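TRAP dicarboxylate transporter-DctP subunit (Desulfovibrio salexigens, PDB 4N6D) probably acts as the periplasmic solute-binding subunit of a TRAP transporter, capturing a small organic acid for delivery to the membrane permease. Local coordinates at residues A[78-83]-A[99-104]; A[106-111]-A[125-130]; A[46-51]-A[67-72]. One frame throughout, in Å; residues are numbered along the deposited sequence.

Interaction 1 of 3, residues A[78-83]-A[99-104]; sequences NTLRGV and PGVFPL. With I3C (5-amino-2,4,6-triiodobenzene-1,3-dicarboxylic acid), chain C.
Val101 and Phe102, in the loop that follows strand 90-94, meet a single residue of the helix beginning at Thr79: Leu80, whose CD1 meets Val101 CG1 and whose two methyls both come to the CZ end of the Phe102 ring. Val101 comes first. Its CG1 lies 4.2 Å from Leu80 CD1, a marginal touch by an exposed residue whose compact branched side chain reaches Leu80 with one methyl. The same CG1 also sits 3.6 Å above the plane of the Phe102 ring, offset toward the rim.

Phe102 is buried and reaches the helix with its far end. Leu80 CD2 lies at the ring edge, close to the plane and 4.3 Å from Phe102 CZ, so valine takes a face and leucine an edge of the same ring. Val93 of strand 90-94 touches both Leu80 and Phe102.

One residue further along the helix, Arg81 points elsewhere, toward I3C. Its chain bends at chi2 (67°) and presents two nitrogens to one carboxylate: Arg81 NH2 to I3C O12 is short and nearly straight (2.6 Å, 177°), whereas Arg81 NH1 to I3C O11 is longer and bent (3.2 Å, 136°). This two-pronged arginine-carboxylate pairing belongs to a site for the phasing compound. The apolar contact itself is packing in an α/β lobe of the periplasmic binding protein fold, joining the helix between strands 63-68 and 90-94 to the loop beyond the second strand.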
loop_
_atom_site.group_PDB
_atom_site.type_symbol
_atom_site.label_atom_id
_atom_site.label_comp_id
_atom_site.label_asym_id
_atom_site.label_seq_id
_atom_site.Cartn_x
_atom_site.Cartn_y
_atom_site.Cartn_z
ATOM N N ASN A 78 -1.350 -10.295 -15.714
ATOM C CA ASN A 78 -0.592 -11.527 -15.880
ATOM C C ASN A 78 0.713 -11.606 -15.082
ATOM O O ASN A 78 1.571 -12.425 -15.380
ATOM C CB ASN A 78 -0.299 -11.751 -17.357
ATOM C CG ASN A 78 0.504 -10.629 -17.968
ATOM O OD1 ASN A 78 0.894 -9.691 -17.297
ATOM N ND2 ASN A 78 0.745 -10.720 -19.281
ATOM N N THR A 79 0.848 -10.803 -14.030
ATOM C CA THR A 79 2.050 -10.873 -13.215
ATOM C C THR A 79 2.101 -12.169 -12.410
ATOM O O THR A 79 3.130 -12.840 -12.378
ATOM C CB THR A 79 2.165 -9.652 -12.286
ATOM O OG1 THR A 79 2.551 -8.513 -13.061
ATOM C CG2 THR A 79 3.228 -9.885 -11.226
ATOM N N LEU A 80 1.005 -12.553 -11.764
ATOM C CA LEU A 80 1.018 -13.808 -10.982
ATOM C C LEU A 80 1.295 -15.016 -11.836
ATOM O O LEU A 80 2.205 -15.819 -11.570
ATOM C CB LEU A 80 -0.308 -14.029 -10.260
ATOM C CG LEU A 80 -0.460 -13.330 -8.927
ATOM C CD1 LEU A 80 -1.881 -13.530 -8.423
ATOM C CD2 LEU A 80 0.538 -13.869 -7.910
ATOM N N ARG A 81 0.518 -15.184 -12.891
ATOM C CA ARG A 81 0.718 -16.341 -13.739
ATOM C C ARG A 81 2.050 -16.256 -14.467
ATOM O O ARG A 81 2.763 -17.248 -14.646
ATOM C CB ARG A 81 -0.407 -16.452 -14.760
ATOM C CG ARG A 81 -0.458 -17.798 -15.421
ATOM C CD ARG A 81 -0.851 -18.894 -14.425
ATOM N NE ARG A 81 -0.760 -20.193 -15.084
ATOM C CZ ARG A 81 -0.245 -21.288 -14.543
ATOM N NH1 ARG A 81 0.210 -21.276 -13.298
ATOM N NH2 ARG A 81 -0.209 -22.399 -15.260
ATOM N N GLY A 82 2.391 -15.048 -14.899
ATOM C CA GLY A 82 3.641 -14.842 -15.605
ATOM C C GLY A 82 4.878 -15.189 -14.802
ATOM O O GLY A 82 5.833 -15.772 -15.309
ATOM N N VAL A 83 4.894 -14.811 -13.536
ATOM C CA VAL A 83 6.019 -15.186 -12.704
ATOM C C VAL A 83 6.008 -16.706 -12.442
ATOM O O VAL A 83 7.050 -17.369 -12.479
ATOM C CB VAL A 83 6.027 -14.374 -11.398
ATOM C CG1 VAL A 83 7.064 -14.934 -10.439
ATOM C CG2 VAL A 83 6.324 -12.911 -11.694
ATOM N N PRO A 99 -8.801 -10.350 -5.141
ATOM C CA PRO A 99 -9.595 -10.848 -4.007
ATOM C C PRO A 99 -9.762 -12.347 -4.006
ATOM O O PRO A 99 -10.104 -12.946 -5.033
ATOM C CB PRO A 99 -10.957 -10.169 -4.167
ATOM C CG PRO A 99 -10.922 -9.428 -5.439
ATOM C CD PRO A 99 -9.583 -9.525 -6.075
ATOM N N GLY A 100 -9.501 -12.937 -2.848
ATOM C CA GLY A 100 -9.615 -14.368 -2.671
ATOM C C GLY A 100 -8.287 -15.086 -2.791
ATOM O O GLY A 100 -8.159 -16.206 -2.319
ATOM N N VAL A 101 -7.300 -14.441 -3.399
ATOM C CA VAL A 101 -6.038 -15.105 -3.673
ATOM C C VAL A 101 -5.109 -15.026 -2.444
ATOM O O VAL A 101 -4.229 -15.878 -2.275
ATOM C CB VAL A 101 -5.388 -14.488 -4.892
ATOM C CG1 VAL A 101 -4.047 -15.116 -5.182
ATOM C CG2 VAL A 101 -6.320 -14.630 -6.102
ATOM N N PHE A 102 -5.335 -14.023 -1.597
ATOM C CA PHE A 102 -4.472 -13.752 -0.431
ATOM C C PHE A 102 -5.295 -13.606 0.845
ATOM O O PHE A 102 -5.367 -12.537 1.430
ATOM C CB PHE A 102 -3.659 -12.489 -0.690
ATOM C CG PHE A 102 -2.845 -12.572 -1.951
ATOM C CD1 PHE A 102 -1.702 -13.330 -1.994
ATOM C CD2 PHE A 102 -3.241 -11.898 -3.100
ATOM C CE1 PHE A 102 -0.962 -13.424 -3.148
ATOM C CE2 PHE A 102 -2.491 -12.014 -4.265
ATOM C CZ PHE A 102 -1.360 -12.764 -4.271
ATOM N N PRO A 103 -5.927 -14.695 1.280
ATOM C CA PRO A 103 -6.841 -14.583 2.425
ATOM C C PRO A 103 -6.180 -14.112 3.700
ATOM O O PRO A 103 -6.873 -13.506 4.529
ATOM C CB PRO A 103 -7.358 -16.004 2.607
ATOM C CG PRO A 103 -6.434 -16.877 1.827
ATOM C CD PRO A 103 -5.979 -16.038 0.677
ATOM N N LEU A 104 -4.897 -14.399 3.893
ATOM C CA LEU A 104 -4.238 -13.909 5.119
ATOM C C LEU A 104 -3.730 -12.496 4.936
ATOM O O LEU A 104 -4.112 -11.599 5.696
ATOM C CB LEU A 104 -3.086 -14.810 5.563
ATOM C CG LEU A 104 -2.584 -14.419 6.962
ATOM C CD1 LEU A 104 -2.383 -15.661 7.808
ATOM C CD2 LEU A 104 -1.317 -13.648 6.803
HETATM I I3 I3C C . 2.994 -29.831 -10.198
HETATM I I2 I3C C . 0.243 -24.435 -10.628
HETATM I I1 I3C C . 3.690 -26.446 -15.087
HETATM O O8 I3C C . 3.414 -29.840 -13.700
HETATM O O9 I3C C . 5.213 -28.783 -12.994
HETATM C C10 I3C C . 1.747 -24.548 -13.412
HETATM N N13 I3C C . 1.142 -27.274 -9.364
HETATM C C1 I3C C . 3.097 -27.855 -12.476
HETATM C C6 I3C C . 2.543 -28.048 -11.224
HETATM C C5 I3C C . 1.718 -27.092 -10.655
HETATM C C4 I3C C . 1.462 -25.957 -11.386
HETATM C C3 I3C C . 2.023 -25.770 -12.631
HETATM C C2 I3C C . 2.834 -26.719 -13.190
HETATM C C7 I3C C . 3.964 -28.883 -13.089
HETATM O O11 I3C C . 2.496 -23.540 -13.332
HETATM O O12 I3C C . 0.746 -24.556 -14.169
#

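Interaction 2 of 3, residues A[106-111]-A[125-130]; sequences SVFELP and WDLYTK
Val107 and Phe108 converge on one methyl, CD2 of Leu127, across a CA separation of 9.7 Å between Phe108 and Leu127. Residues 106-109 belong to a 3-10 turn that begins earlier in the chain, and in which Ser106 O accepts from Glu109 N (2.9 Å).

Val107 comes next and points at the helix. Its CG1 stands between the backbone N and the carbonyl carbon (chi1 68°), the rotamer that brings this branch within 3.8 Å of Leu127 CD2. The residue also packs against Trp311 and against Leu326 and Val329 of helix 322-337, so a compact branched side chain suits a place enclosed from several directions.

Phe108 presents its edge. Leu127 CD2 lies in the plane of the ring, 3.8 Å from Phe108 CE2, and Leu127 CB is 4.1 Å from the same carbon; Phe114 meets the ring as well. Leu127 has CG anti to its backbone N (chi1 -173°), which carries the isobutyl group out from the helix to both partners.

Thr129 and Asp126 of the helix make their polar bonds elsewhere: Thr129 OG1 donates to Trp125 O from above the carbonyl plane, Thr129 N approaching from the opposite face, while Asp126 forms salt bridges with Lys335 and Arg260. No hydrogen bond crosses between the segments. Their cohesion therefore comes from dispersion and the burial of apolar surface, 100 Å² in all, which favours close fit over any precise bond direction.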
loop_
_atom_site.group_PDB
_atom_site.type_symbol
_atom_site.label_atom_id
_atom_site.label_comp_id
_atom_site.label_asym_id
_atom_site.label_seq_id
_atom_site.Cartn_x
_atom_site.Cartn_y
_atom_site.Cartn_z
ATOM N N SER A 106 -4.253 -10.175 2.841
ATOM C CA SER A 106 -5.277 -9.169 2.539
ATOM C C SER A 106 -5.804 -8.431 3.787
ATOM O O SER A 106 -6.510 -7.433 3.675
ATOM C CB SER A 106 -6.436 -9.803 1.779
ATOM O OG SER A 106 -7.068 -10.818 2.533
ATOM N N VAL A 107 -5.475 -8.936 4.974
ATOM C CA VAL A 107 -5.880 -8.247 6.199
ATOM C C VAL A 107 -5.367 -6.821 6.136
ATOM O O VAL A 107 -6.012 -5.869 6.653
ATOM C CB VAL A 107 -5.364 -8.976 7.464
ATOM C CG1 VAL A 107 -3.856 -8.888 7.574
ATOM C CG2 VAL A 107 -6.036 -8.421 8.713
ATOM N N PHE A 108 -4.229 -6.626 5.465
ATOM C CA PHE A 108 -3.628 -5.290 5.405
ATOM C C PHE A 108 -4.331 -4.320 4.464
ATOM O O PHE A 108 -3.908 -3.162 4.348
ATOM C CB PHE A 108 -2.133 -5.339 5.087
ATOM C CG PHE A 108 -1.292 -5.444 6.306
ATOM C CD1 PHE A 108 -0.874 -4.300 6.951
ATOM C CD2 PHE A 108 -0.984 -6.672 6.853
ATOM C CE1 PHE A 108 -0.125 -4.370 8.104
ATOM C CE2 PHE A 108 -0.213 -6.735 8.033
ATOM C CZ PHE A 108 0.181 -5.571 8.647
ATOM N N GLU A 109 -5.403 -4.763 3.811
ATOM C CA GLU A 109 -6.275 -3.863 3.030
ATOM C C GLU A 109 -7.326 -3.146 3.894
ATOM O O GLU A 109 -7.917 -2.186 3.467
ATOM C CB GLU A 109 -6.990 -4.652 1.936
ATOM C CG GLU A 109 -6.038 -5.343 0.990
ATOM C CD GLU A 109 -6.670 -6.506 0.241
ATOM O OE1 GLU A 109 -7.911 -6.591 0.193
ATOM O OE2 GLU A 109 -5.910 -7.336 -0.293
ATOM N N LEU A 110 -7.529 -3.627 5.111
ATOM C CA LEU A 110 -8.613 -3.174 5.954
ATOM C C LEU A 110 -8.214 -1.899 6.696
ATOM O O LEU A 110 -7.037 -1.613 6.864
ATOM C CB LEU A 110 -8.924 -4.246 7.015
ATOM C CG LEU A 110 -9.406 -5.565 6.444
ATOM C CD1 LEU A 110 -9.467 -6.636 7.545
ATOM C CD2 LEU A 110 -10.750 -5.388 5.758
ATOM N N PRO A 111 -9.207 -1.162 7.178
ATOM C CA PRO A 111 -8.931 -0.007 8.045
ATOM C C PRO A 111 -8.502 -0.468 9.428
ATOM O O PRO A 111 -9.356 -0.804 10.256
ATOM C CB PRO A 111 -10.266 0.730 8.083
ATOM C CG PRO A 111 -11.296 -0.330 7.773
ATOM C CD PRO A 111 -10.633 -1.291 6.835
ATOM N N TRP A 125 5.507 -7.253 6.552
ATOM C CA TRP A 125 6.626 -8.193 6.403
ATOM C C TRP A 125 6.701 -9.118 7.621
ATOM O O TRP A 125 6.880 -10.340 7.482
ATOM C CB TRP A 125 7.944 -7.426 6.220
ATOM C CG TRP A 125 9.100 -8.346 6.172
ATOM C CD1 TRP A 125 10.025 -8.550 7.158
ATOM C CD2 TRP A 125 9.431 -9.249 5.117
ATOM N NE1 TRP A 125 10.920 -9.519 6.774
ATOM C CE2 TRP A 125 10.589 -9.952 5.516
ATOM C CE3 TRP A 125 8.867 -9.526 3.866
ATOM C CZ2 TRP A 125 11.184 -10.921 4.715
ATOM C CZ3 TRP A 125 9.476 -10.480 3.060
ATOM C CH2 TRP A 125 10.620 -11.159 3.484
ATOM N N ASP A 126 6.575 -8.545 8.821
ATOM C CA ASP A 126 6.593 -9.359 10.026
ATOM C C ASP A 126 5.435 -10.363 10.068
ATOM O O ASP A 126 5.611 -11.511 10.506
ATOM C CB ASP A 126 6.540 -8.513 11.307
ATOM C CG ASP A 126 7.860 -7.868 11.658
ATOM O OD1 ASP A 126 8.889 -8.172 11.017
ATOM O OD2 ASP A 126 7.866 -7.095 12.647
ATOM N N LEU A 127 4.246 -9.936 9.646
ATOM C CA LEU A 127 3.110 -10.828 9.671
ATOM C C LEU A 127 3.349 -11.985 8.707
ATOM O O LEU A 127 3.080 -13.141 9.044
ATOM C CB LEU A 127 1.801 -10.095 9.340
ATOM C CG LEU A 127 0.571 -10.976 9.520
ATOM C CD1 LEU A 127 0.182 -11.082 11.009
ATOM C CD2 LEU A 127 -0.615 -10.484 8.677
ATOM N N TYR A 128 3.839 -11.665 7.513
ATOM C CA TYR A 128 4.155 -12.688 6.528
ATOM C C TYR A 128 5.189 -13.660 7.081
ATOM O O TYR A 128 5.031 -14.874 6.966
ATOM C CB TYR A 128 4.651 -12.074 5.204
ATOM C CG TYR A 128 5.371 -13.117 4.388
ATOM C CD1 TYR A 128 4.657 -14.092 3.707
ATOM C CD2 TYR A 128 6.755 -13.186 4.395
ATOM C CE1 TYR A 128 5.307 -15.076 3.017
ATOM C CE2 TYR A 128 7.407 -14.173 3.703
ATOM C CZ TYR A 128 6.681 -15.102 3.025
ATOM O OH TYR A 128 7.343 -16.090 2.332
ATOM N N THR A 129 6.247 -13.139 7.686
ATOM C CA THR A 129 7.324 -13.981 8.173
ATOM C C THR A 129 6.830 -14.919 9.282
ATOM O O THR A 129 7.281 -16.069 9.399
ATOM C CB THR A 129 8.482 -13.135 8.694
ATOM O OG1 THR A 129 9.054 -12.419 7.589
ATOM C CG2 THR A 129 9.529 -14.021 9.341
ATOM N N LYS A 130 5.899 -14.426 10.085
ATOM C CA LYS A 130 5.352 -15.208 11.176
ATOM C C LYS A 130 4.438 -16.333 10.690
ATOM O O LYS A 130 4.500 -17.455 11.196
ATOM C CB LYS A 130 4.592 -14.311 12.154
ATOM C CG LYS A 130 3.955 -15.088 13.290
ATOM C CD LYS A 130 3.203 -14.204 14.255
ATOM C CE LYS A 130 2.766 -15.015 15.460
ATOM N NZ LYS A 130 2.234 -14.162 16.531
#

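Interaction 3 of 3, residues A[46-51]-A[67-72]; sequences VQMERW and TYPGST
Helix 43-58 passes the end of strand 63-68 with Glu49 and Thr67 as the closest backbone pair, 7.4 Å between CA atoms, and the chain then turns through Pro69 to Thr72 in a type I' beta turn, with positive phi at Gly70 and Ser71.

Thr67 serves two helix residues at once. Its OG1 donates to Glu49 OE2 (2.7 Å), which accepts through its syn lone pair, on the side of the other carboxylate oxygen. Glu49 gets there by bending at chi2 (-63°), which curls the carboxylate back toward the strand. A water donates both to Glu49 OE1 (2.8 Å) and to Thr67 OG1 (3.2 Å), so the hydroxyl gives one bond and accepts another, and both carboxylate oxygens are tied to it, one directly and one through the water.

The carbon side of threonine faces Met48. Both Met48 SD and Met48 CE lie 3.7 Å from Thr67 CB, and the bend at chi3 (68°) swings the terminal methyl on to Pro69, with Met48 CE 4.2 Å from Pro69 CB and the two side chains at about a right angle. The flexible, unbranched Met48 can follow both Thr67 and Pro69, and its side chain also touches Tyr34 of strand 30-35. Together these contacts lay the helix on an outermost strand of the sheet, closing the beta-alpha-beta crossover from strand 30-35 to strand 63-68.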
loop_
_atom_site.group_PDB
_atom_site.type_symbol
_atom_site.label_atom_id
_atom_site.label_comp_id
_atom_site.label_asym_id
_atom_site.label_seq_id
_atom_site.Cartn_x
_atom_site.Cartn_y
_atom_site.Cartn_z
ATOM N N VAL A 46 10.200 2.595 -8.100
ATOM C CA VAL A 46 11.372 3.229 -7.495
ATOM C C VAL A 46 12.068 2.270 -6.535
ATOM O O VAL A 46 13.298 2.133 -6.547
ATOM C CB VAL A 46 10.984 4.538 -6.771
ATOM C CG1 VAL A 46 12.125 5.053 -5.905
ATOM C CG2 VAL A 46 10.582 5.581 -7.784
ATOM N N GLN A 47 11.303 1.576 -5.703
ATOM C CA GLN A 47 11.944 0.638 -4.797
ATOM C C GLN A 47 12.570 -0.505 -5.585
ATOM O O GLN A 47 13.638 -0.997 -5.209
ATOM C CB GLN A 47 10.985 0.139 -3.708
ATOM C CG GLN A 47 9.894 -0.794 -4.192
ATOM C CD GLN A 47 10.358 -2.221 -4.478
ATOM O OE1 GLN A 47 11.289 -2.749 -3.841
ATOM N NE2 GLN A 47 9.675 -2.868 -5.416
ATOM N N MET A 48 11.934 -0.922 -6.680
ATOM C CA MET A 48 12.503 -1.984 -7.521
ATOM C C MET A 48 13.932 -1.601 -7.980
ATOM O O MET A 48 14.887 -2.394 -7.906
ATOM C CB MET A 48 11.591 -2.257 -8.709
ATOM C CG MET A 48 12.234 -3.022 -9.857
ATOM S SD MET A 48 11.144 -3.157 -11.297
ATOM C CE MET A 48 11.055 -1.435 -11.847
ATOM N N GLU A 49 14.099 -0.365 -8.429
ATOM C CA GLU A 49 15.418 0.067 -8.904
ATOM C C GLU A 49 16.440 0.076 -7.783
ATOM O O GLU A 49 17.593 -0.263 -7.996
ATOM C CB GLU A 49 15.375 1.454 -9.553
ATOM C CG GLU A 49 14.497 1.534 -10.788
ATOM C CD GLU A 49 14.978 0.647 -11.922
ATOM O OE1 GLU A 49 16.185 0.342 -11.979
ATOM O OE2 GLU A 49 14.140 0.244 -12.750
ATOM N N ARG A 50 16.029 0.496 -6.588
ATOM C CA ARG A 50 16.954 0.505 -5.447
ATOM C C ARG A 50 17.344 -0.923 -5.054
ATOM O O ARG A 50 18.509 -1.208 -4.747
ATOM C CB ARG A 50 16.334 1.250 -4.271
ATOM C CG ARG A 50 17.305 1.477 -3.102
ATOM C CD ARG A 50 17.082 0.469 -2.017
ATOM N NE ARG A 50 18.092 0.619 -0.969
ATOM C CZ ARG A 50 18.191 -0.185 0.086
ATOM N NH1 ARG A 50 17.321 -1.175 0.254
ATOM N NH2 ARG A 50 19.156 0.022 0.986
ATOM N N TRP A 51 16.376 -1.826 -5.120
ATOM C CA TRP A 51 16.626 -3.224 -4.817
ATOM C C TRP A 51 17.642 -3.789 -5.806
ATOM O O TRP A 51 18.588 -4.462 -5.407
ATOM C CB TRP A 51 15.319 -3.990 -4.879
ATOM C CG TRP A 51 15.403 -5.434 -4.462
ATOM C CD1 TRP A 51 15.253 -5.920 -3.195
ATOM C CD2 TRP A 51 15.599 -6.569 -5.308
ATOM N NE1 TRP A 51 15.374 -7.292 -3.192
ATOM C CE2 TRP A 51 15.583 -7.715 -4.479
ATOM C CE3 TRP A 51 15.807 -6.734 -6.685
ATOM C CZ2 TRP A 51 15.737 -9.001 -4.979
ATOM C CZ3 TRP A 51 15.977 -8.026 -7.180
ATOM C CH2 TRP A 51 15.949 -9.132 -6.328
ATOM N N THR A 67 15.030 -4.489 -15.301
ATOM C CA THR A 67 13.730 -4.045 -14.827
ATOM C C THR A 67 12.786 -3.662 -15.964
ATOM O O THR A 67 13.192 -3.119 -17.002
ATOM C CB THR A 67 13.872 -2.882 -13.854
ATOM O OG1 THR A 67 14.444 -1.754 -14.521
ATOM C CG2 THR A 67 14.738 -3.272 -12.659
ATOM N N TYR A 68 11.505 -3.933 -15.734
ATOM C CA TYR A 68 10.469 -3.668 -16.701
ATOM C C TYR A 68 9.299 -2.937 -16.039
ATOM O O TYR A 68 8.257 -3.535 -15.786
ATOM C CB TYR A 68 9.992 -4.991 -17.296
ATOM C CG TYR A 68 11.048 -5.706 -18.110
ATOM C CD1 TYR A 68 11.990 -6.511 -17.509
ATOM C CD2 TYR A 68 11.088 -5.566 -19.485
ATOM C CE1 TYR A 68 12.953 -7.177 -18.247
ATOM C CE2 TYR A 68 12.027 -6.214 -20.232
ATOM C CZ TYR A 68 12.962 -7.025 -19.618
ATOM O OH TYR A 68 13.903 -7.647 -20.400
ATOM N N PRO A 69 9.480 -1.638 -15.756
ATOM C CA PRO A 69 8.397 -0.808 -15.233
ATOM C C PRO A 69 7.296 -0.627 -16.268
ATOM O O PRO A 69 7.490 -0.873 -17.463
ATOM C CB PRO A 69 9.083 0.533 -14.981
ATOM C CG PRO A 69 10.165 0.573 -16.014
ATOM C CD PRO A 69 10.679 -0.828 -16.064
ATOM N N GLY A 70 6.132 -0.194 -15.812
ATOM C CA GLY A 70 5.075 0.189 -16.714
ATOM C C GLY A 70 4.547 -0.924 -17.602
ATOM O O GLY A 70 4.138 -0.691 -18.744
ATOM N N SER A 71 4.541 -2.139 -17.059
ATOM C CA SER A 71 3.840 -3.249 -17.676
ATOM C C SER A 71 4.461 -3.646 -19.011
ATOM O O SER A 71 3.784 -4.185 -19.896
ATOM C CB SER A 71 2.356 -2.911 -17.856
ATOM O OG SER A 71 1.688 -2.836 -16.604
ATOM N N THR A 72 5.761 -3.415 -19.137
ATOM C CA THR A 72 6.452 -3.728 -20.393
ATOM C C THR A 72 6.813 -5.199 -20.562
ATOM O O THR A 72 7.130 -5.631 -21.660
ATOM C CB THR A 72 7.714 -2.908 -20.597
ATOM O OG1 THR A 72 8.589 -3.005 -19.464
ATOM C CG2 THR A 72 7.344 -1.434 -20.875
HETATM O O HOH W 1 17.337 -0.404 -14.398
#

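From the N terminus the contacts come strictly in series, none nested in or crossing another. Interaction 3 closes the loop from helix 43-58 to the end of strand 63-68, laying a helix on an edge strand of the five-stranded sheet. Interaction 1 then spans from helix 79-85, across strand 90-94, to the loop beyond it, and interaction 2 joins the continuation of that loop to helix 117-131. Interactions 1 and 2 are in direct touch, Leu104 CD2 lying 3.7 Å from Leu127 CD2, so the end of segment 99-104 packs against the helix of interaction 2. Interaction 3 stands apart, its nearest atoms about 7 Å from those of interaction 1.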